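Local coordinates for envelope glycoprotein (Bourbon virus, PDB 5ZKX), which drives fusion of the viral envelope with a host cell membrane as a class III fusion protein, here in its postfusion trimer, at the interface of chains A and B. Numbering follows the deposited sequence. Chains: chain A/B, Envelope glycoprotein.

Contact 1: the interface of chains A and B. Residues chain A 396-398; chain B 338, 352.
A:Ile396 and B:Leu338 make the tight part of this contact. B:Leu338 ends the short helix 333-338 and lies against an extended loop of chain A, residues 396-398. Its two methyls take different partners. CD1 meets A:Ile396, with B:Leu338 CD1 3.8 Å from A:Ile396 CD1. The A:Ile396 branch methyl CG2 comes equally near that same CD1, so the isoleucine touches it with both of its arms. The two side chains cross obliquely. CD2 points the other way along the loop and meets A:Leu398, with B:Leu338 CD2 3.9 Å from A:Leu398 CD2. Here the side chains run nearly perpendicular. B:Leu338 thus fits between two hydrophobic residues of the loop, and it buries 56 Å² against chain A.

The looser side lies at B:Phe352, the first residue of strand 352-356. Its ring meets A:Ile396 through CE2 and CZ, and B:Phe352 CE2 is 4.0 Å from A:Ile396 CD1. In A:Ile396, CG1 is anti to the carbonyl carbon (chi1 -79°) and the chain runs on extended, which carries CD1 out to the ring. B:Phe352 buries 8 Å² here. A:Asp397 adds mainly backbone: its carbonyl O is 4.0 Å from B:Leu338 CD2, while its carboxylate turns away from the leucine. The patch holds the chain A loop against chain B by hydrophobic packing and so likely supports the postfusion trimer.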
# COMPACT_ATOMS: atom_id res chain seq x y z
N ILE A 396 -34.92 25.78 32.54
CA ILE A 396 -34.13 24.91 33.40
C ILE A 396 -33.73 23.68 32.59
O ILE A 396 -34.54 23.15 31.83
CB ILE A 396 -34.91 24.52 34.68
CG1 ILE A 396 -34.86 25.67 35.69
CG2 ILE A 396 -34.36 23.25 35.29
CD1 ILE A 396 -35.26 25.27 37.09
N ASP A 397 -32.48 23.26 32.74
CA ASP A 397 -31.92 22.14 32.00
C ASP A 397 -31.61 21.01 32.98
O ASP A 397 -30.63 21.08 33.73
CB ASP A 397 -30.67 22.55 31.23
CG ASP A 397 -30.32 21.60 30.11
OD1 ASP A 397 -30.75 20.42 30.17
OD2 ASP A 397 -29.63 22.02 29.17
N LEU A 398 -32.43 19.96 32.95
CA LEU A 398 -32.18 18.78 33.76
C LEU A 398 -31.10 17.88 33.18
O LEU A 398 -30.63 16.97 33.87
CB LEU A 398 -33.47 17.97 33.93
CG LEU A 398 -34.66 18.71 34.55
CD1 LEU A 398 -35.94 17.91 34.35
CD2 LEU A 398 -34.41 18.98 36.02
N LEU B 338 -32.04 18.75 40.31
CA LEU B 338 -31.01 19.76 40.17
C LEU B 338 -29.99 19.73 41.30
O LEU B 338 -29.02 20.49 41.26
CB LEU B 338 -31.65 21.15 40.11
CG LEU B 338 -32.46 21.42 38.84
CD1 LEU B 338 -33.03 22.83 38.87
CD2 LEU B 338 -31.59 21.20 37.62
N PHE B 352 -43.49 27.03 35.83
CA PHE B 352 -43.47 26.93 37.29
C PHE B 352 -42.53 27.97 37.87
O PHE B 352 -41.63 28.48 37.20
CB PHE B 352 -43.05 25.52 37.76
CG PHE B 352 -41.68 25.09 37.29
CD1 PHE B 352 -41.54 24.23 36.22
CD2 PHE B 352 -40.53 25.52 37.94
CE1 PHE B 352 -40.29 23.82 35.78
CE2 PHE B 352 -39.28 25.12 37.51
CZ PHE B 352 -39.16 24.27 36.43

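Contact 2: the interface of chains A and B. Residues chain A 299, 302-303, 306; chain B 23, 25, 27, 209, 405.
The long helix 284-329 of chain A forms one side of this contact, as part of the central helical bundle of a class III fusion protein. Chain B covers it with a loop holding B:Leu23 and B:Val25, strands 26-36 and 200-210, and B:Trp405. A:Leu303 is the main hydrophobic knob and buries 68 Å². Its CD1 lies at the edge of the B:Phe209 ring, in plane, with A:Leu303 CD1 3.5 Å from B:Phe209 CE1. The same methyl meets the edge of the B:Arg27 guanidinium. The second branch, CD2, turns toward the backbone carbonyl of B:Val25, and A:Leu303 CG is 3.9 Å from B:Val25 CG1. A:Leu303 CB touches the indole, 3.7 Å from B:Trp405 CD1. The B:Arg27 guanidinium lies face to face with that indole, within chain B.

One turn back, A:Glu299 lies over one face of the B:Phe209 ring, its CB 3.7 Å from B:Phe209 CG. The A:Glu299 chain bends at chi2 (-78°), which brings its carboxylate round to B:Val25. A salt bridge within chain A, from A:Glu299 OE2 to A:Arg302 NE at 3.4 Å, probably steadies that carboxylate. Further along the helix, A:Ala306 CB packs 4.0 Å from B:Leu23 CD1.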
# COMPACT_ATOMS: atom_id res chain seq x y z
N GLU A 299 -15.95 -4.50 13.92
CA GLU A 299 -16.68 -5.41 14.79
C GLU A 299 -16.71 -4.88 16.22
O GLU A 299 -17.75 -4.95 16.88
CB GLU A 299 -16.06 -6.80 14.75
CG GLU A 299 -16.28 -7.55 13.44
CD GLU A 299 -17.66 -8.16 13.32
OE1 GLU A 299 -17.76 -9.35 12.97
OE2 GLU A 299 -18.66 -7.45 13.56
N ARG A 302 -19.24 -2.23 16.31
CA ARG A 302 -20.60 -2.75 16.30
C ARG A 302 -21.02 -3.26 17.67
O ARG A 302 -22.18 -3.14 18.06
CB ARG A 302 -20.73 -3.86 15.25
CG ARG A 302 -20.74 -3.34 13.82
CD ARG A 302 -20.28 -4.40 12.83
NE ARG A 302 -21.25 -5.47 12.65
CZ ARG A 302 -22.34 -5.36 11.89
NH1 ARG A 302 -22.60 -4.23 11.25
NH2 ARG A 302 -23.18 -6.39 11.78
N LEU A 303 -20.08 -3.84 18.42
CA LEU A 303 -20.36 -4.27 19.78
C LEU A 303 -20.76 -3.08 20.65
O LEU A 303 -21.73 -3.16 21.41
CB LEU A 303 -19.13 -4.96 20.38
CG LEU A 303 -19.08 -6.49 20.31
CD1 LEU A 303 -17.99 -7.00 21.25
CD2 LEU A 303 -20.42 -7.09 20.67
N ALA A 306 -24.28 -1.93 19.60
CA ALA A 306 -25.30 -2.85 20.08
C ALA A 306 -25.52 -2.69 21.58
O ALA A 306 -26.66 -2.79 22.06
CB ALA A 306 -24.91 -4.29 19.74
N LEU B 23 -27.70 -9.57 17.92
CA LEU B 23 -26.44 -9.57 17.18
C LEU B 23 -25.58 -10.71 17.68
O LEU B 23 -25.47 -10.94 18.89
CB LEU B 23 -25.70 -8.24 17.33
CG LEU B 23 -24.67 -7.88 16.24
CD1 LEU B 23 -23.90 -6.56 16.58
CD2 LEU B 23 -23.78 -9.03 15.79
N VAL B 25 -22.26 -10.99 17.10
CA VAL B 25 -20.87 -10.65 17.35
C VAL B 25 -20.60 -10.73 18.85
O VAL B 25 -21.21 -10.02 19.65
CB VAL B 25 -20.50 -9.27 16.81
CG1 VAL B 25 -19.08 -8.92 17.23
CG2 VAL B 25 -20.63 -9.27 15.29
N ARG B 27 -17.16 -11.20 21.81
CA ARG B 27 -15.74 -11.01 22.02
C ARG B 27 -15.17 -12.26 22.67
O ARG B 27 -15.64 -12.68 23.73
CB ARG B 27 -15.46 -9.78 22.88
CG ARG B 27 -14.26 -8.98 22.43
CD ARG B 27 -14.06 -7.76 23.30
NE ARG B 27 -15.30 -7.32 23.93
CZ ARG B 27 -15.45 -7.12 25.23
NH1 ARG B 27 -16.62 -6.72 25.71
NH2 ARG B 27 -14.44 -7.33 26.06
N PHE B 209 -13.32 -11.49 17.44
CA PHE B 209 -14.75 -11.19 17.36
C PHE B 209 -15.42 -12.30 16.55
O PHE B 209 -15.08 -12.51 15.38
CB PHE B 209 -14.99 -9.83 16.72
CG PHE B 209 -14.58 -8.67 17.58
CD1 PHE B 209 -15.39 -8.25 18.62
CD2 PHE B 209 -13.38 -8.02 17.37
CE1 PHE B 209 -15.01 -7.19 19.42
CE2 PHE B 209 -13.00 -6.96 18.17
CZ PHE B 209 -13.81 -6.55 19.19
N TRP B 405 -18.15 -0.97 26.34
CA TRP B 405 -17.04 -1.45 25.52
C TRP B 405 -16.62 -0.37 24.53
O TRP B 405 -17.43 0.09 23.72
CB TRP B 405 -17.45 -2.71 24.77
CG TRP B 405 -16.48 -3.10 23.70
CD1 TRP B 405 -16.69 -3.06 22.35
CD2 TRP B 405 -15.15 -3.59 23.89
NE1 TRP B 405 -15.57 -3.49 21.69
CE2 TRP B 405 -14.61 -3.82 22.61
CE3 TRP B 405 -14.36 -3.86 25.01
CZ2 TRP B 405 -13.32 -4.31 22.42
CZ3 TRP B 405 -13.08 -4.34 24.83
CH2 TRP B 405 -12.57 -4.56 23.54

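Contact 3: the interface of chains A and B. Residues chain A 297, 300-301, 304; chain B 405-408, 410.
This is a helix-to-loop interface between two copies of a gp64-family, class III fusion protein. It fastens an extended segment of chain B, residues 405-410, along the long helix 284-329 of chain A, and so likely helps hold the postfusion trimer together. A:Ser300 meets the indole N-H of B:Trp405. The bond runs from B:Trp405 NE1 to A:Ser300 OG, 2.6 Å long. It is bent, with 125° at the hydrogen, and the hydroxyl lies 28° out of the indole plane. With chi1 at -174°, the A:Ser300 hydroxyl points away from its own N and toward the indole. The same N-H makes a weak bond from B:Trp405 NE1 to the backbone A:Ser300 O, 3.2 Å away. A:Ser304, one turn on, brings its hydroxyl to the backbone carbonyl of B:Trp405, but that spacing is too short to be trusted.

B:Pro407 packs its ring against the helix and buries 42 Å². B:Pro407 CG lies 3.7 Å from A:Leu301 CA. B:Pro407 CB also touches A:Ser300 CB. At the far end, A:Glu297 packs against B:Val410, with A:Glu297 CD 3.6 Å from B:Val410 CG2. A:Glu297 also brings both carboxylate oxygens near the backbone carbonyl of B:Gln408. A:Glu297 OE1 is 2.8 Å from B:Gln408 O. Two acceptors this close would clash unless the side chain is protonated, as a carboxylic acid; the structure alone does not show this.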
# COMPACT_ATOMS: atom_id res chain seq x y z
N GLU A 297 -11.75 -3.52 14.02
CA GLU A 297 -12.25 -2.31 14.67
C GLU A 297 -13.72 -2.08 14.36
O GLU A 297 -14.44 -1.53 15.20
CB GLU A 297 -11.42 -1.10 14.24
CG GLU A 297 -10.08 -1.01 14.93
CD GLU A 297 -10.21 -0.76 16.42
OE1 GLU A 297 -10.57 0.38 16.79
OE2 GLU A 297 -9.96 -1.69 17.20
N SER A 300 -15.58 -4.36 16.70
CA SER A 300 -15.54 -3.75 18.02
C SER A 300 -16.50 -2.57 18.10
O SER A 300 -17.18 -2.38 19.12
CB SER A 300 -14.12 -3.29 18.34
OG SER A 300 -14.02 -2.81 19.67
N LEU A 301 -16.56 -1.76 17.04
CA LEU A 301 -17.50 -0.65 16.99
C LEU A 301 -18.94 -1.15 17.04
O LEU A 301 -19.79 -0.57 17.73
CB LEU A 301 -17.24 0.18 15.74
CG LEU A 301 -18.03 1.46 15.44
CD1 LEU A 301 -19.27 1.15 14.61
CD2 LEU A 301 -18.40 2.21 16.71
N SER A 304 -20.02 -1.98 20.56
CA SER A 304 -20.35 -0.79 21.33
C SER A 304 -21.73 -0.26 20.96
O SER A 304 -22.52 0.11 21.84
CB SER A 304 -19.29 0.28 21.12
OG SER A 304 -18.02 -0.17 21.55
N TRP B 405 -18.15 -0.97 26.34
CA TRP B 405 -17.04 -1.45 25.52
C TRP B 405 -16.62 -0.37 24.53
O TRP B 405 -17.43 0.09 23.72
CB TRP B 405 -17.45 -2.71 24.77
CG TRP B 405 -16.48 -3.10 23.70
CD1 TRP B 405 -16.69 -3.06 22.35
CD2 TRP B 405 -15.15 -3.59 23.89
NE1 TRP B 405 -15.57 -3.49 21.69
CE2 TRP B 405 -14.61 -3.82 22.61
CE3 TRP B 405 -14.36 -3.86 25.01
CZ2 TRP B 405 -13.32 -4.31 22.42
CZ3 TRP B 405 -13.08 -4.34 24.83
CH2 TRP B 405 -12.57 -4.56 23.54
N LEU B 406 -15.35 0.04 24.60
CA LEU B 406 -14.82 1.05 23.69
C LEU B 406 -13.81 0.42 22.75
O LEU B 406 -12.87 -0.24 23.22
CB LEU B 406 -14.17 2.19 24.47
CG LEU B 406 -15.08 3.04 25.35
CD1 LEU B 406 -14.26 4.06 26.13
CD2 LEU B 406 -16.15 3.74 24.53
N PRO B 407 -13.96 0.59 21.44
CA PRO B 407 -12.94 0.10 20.50
C PRO B 407 -11.57 0.69 20.83
O PRO B 407 -11.39 1.90 20.89
CB PRO B 407 -13.45 0.59 19.14
CG PRO B 407 -14.92 0.75 19.32
CD PRO B 407 -15.12 1.17 20.74
N GLN B 408 -10.60 -0.20 21.05
CA GLN B 408 -9.27 0.25 21.39
C GLN B 408 -8.50 0.67 20.14
O GLN B 408 -8.94 0.44 19.01
CB GLN B 408 -8.52 -0.86 22.14
CG GLN B 408 -9.38 -1.57 23.17
CD GLN B 408 -8.56 -2.20 24.28
OE1 GLN B 408 -8.69 -3.39 24.56
NE2 GLN B 408 -7.72 -1.40 24.92
N VAL B 410 -5.49 0.68 17.32
CA VAL B 410 -5.07 -0.42 16.46
C VAL B 410 -4.10 0.12 15.42
O VAL B 410 -4.35 1.15 14.79
CB VAL B 410 -6.29 -1.09 15.79
CG1 VAL B 410 -5.91 -1.71 14.47
CG2 VAL B 410 -6.90 -2.14 16.71

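Contacts 2 and 3 are neighbours, their C-alpha centres about 8 Å apart. Both use helix 284-329 of chain A, and B:Trp405 belongs to both. Chain B therefore grips adjoining faces of one stretch of helix, with its loop and strands in contact 2 and its extended segment in contact 3. Contact 1 lies about 37 Å from contact 2 and about 35 Å from contact 3, measured between C-alpha centres. There the roles change, and a chain A loop packs on chain B. The two regions use different elements, and repeated round the three copies they would probably brace the trimer at two levels.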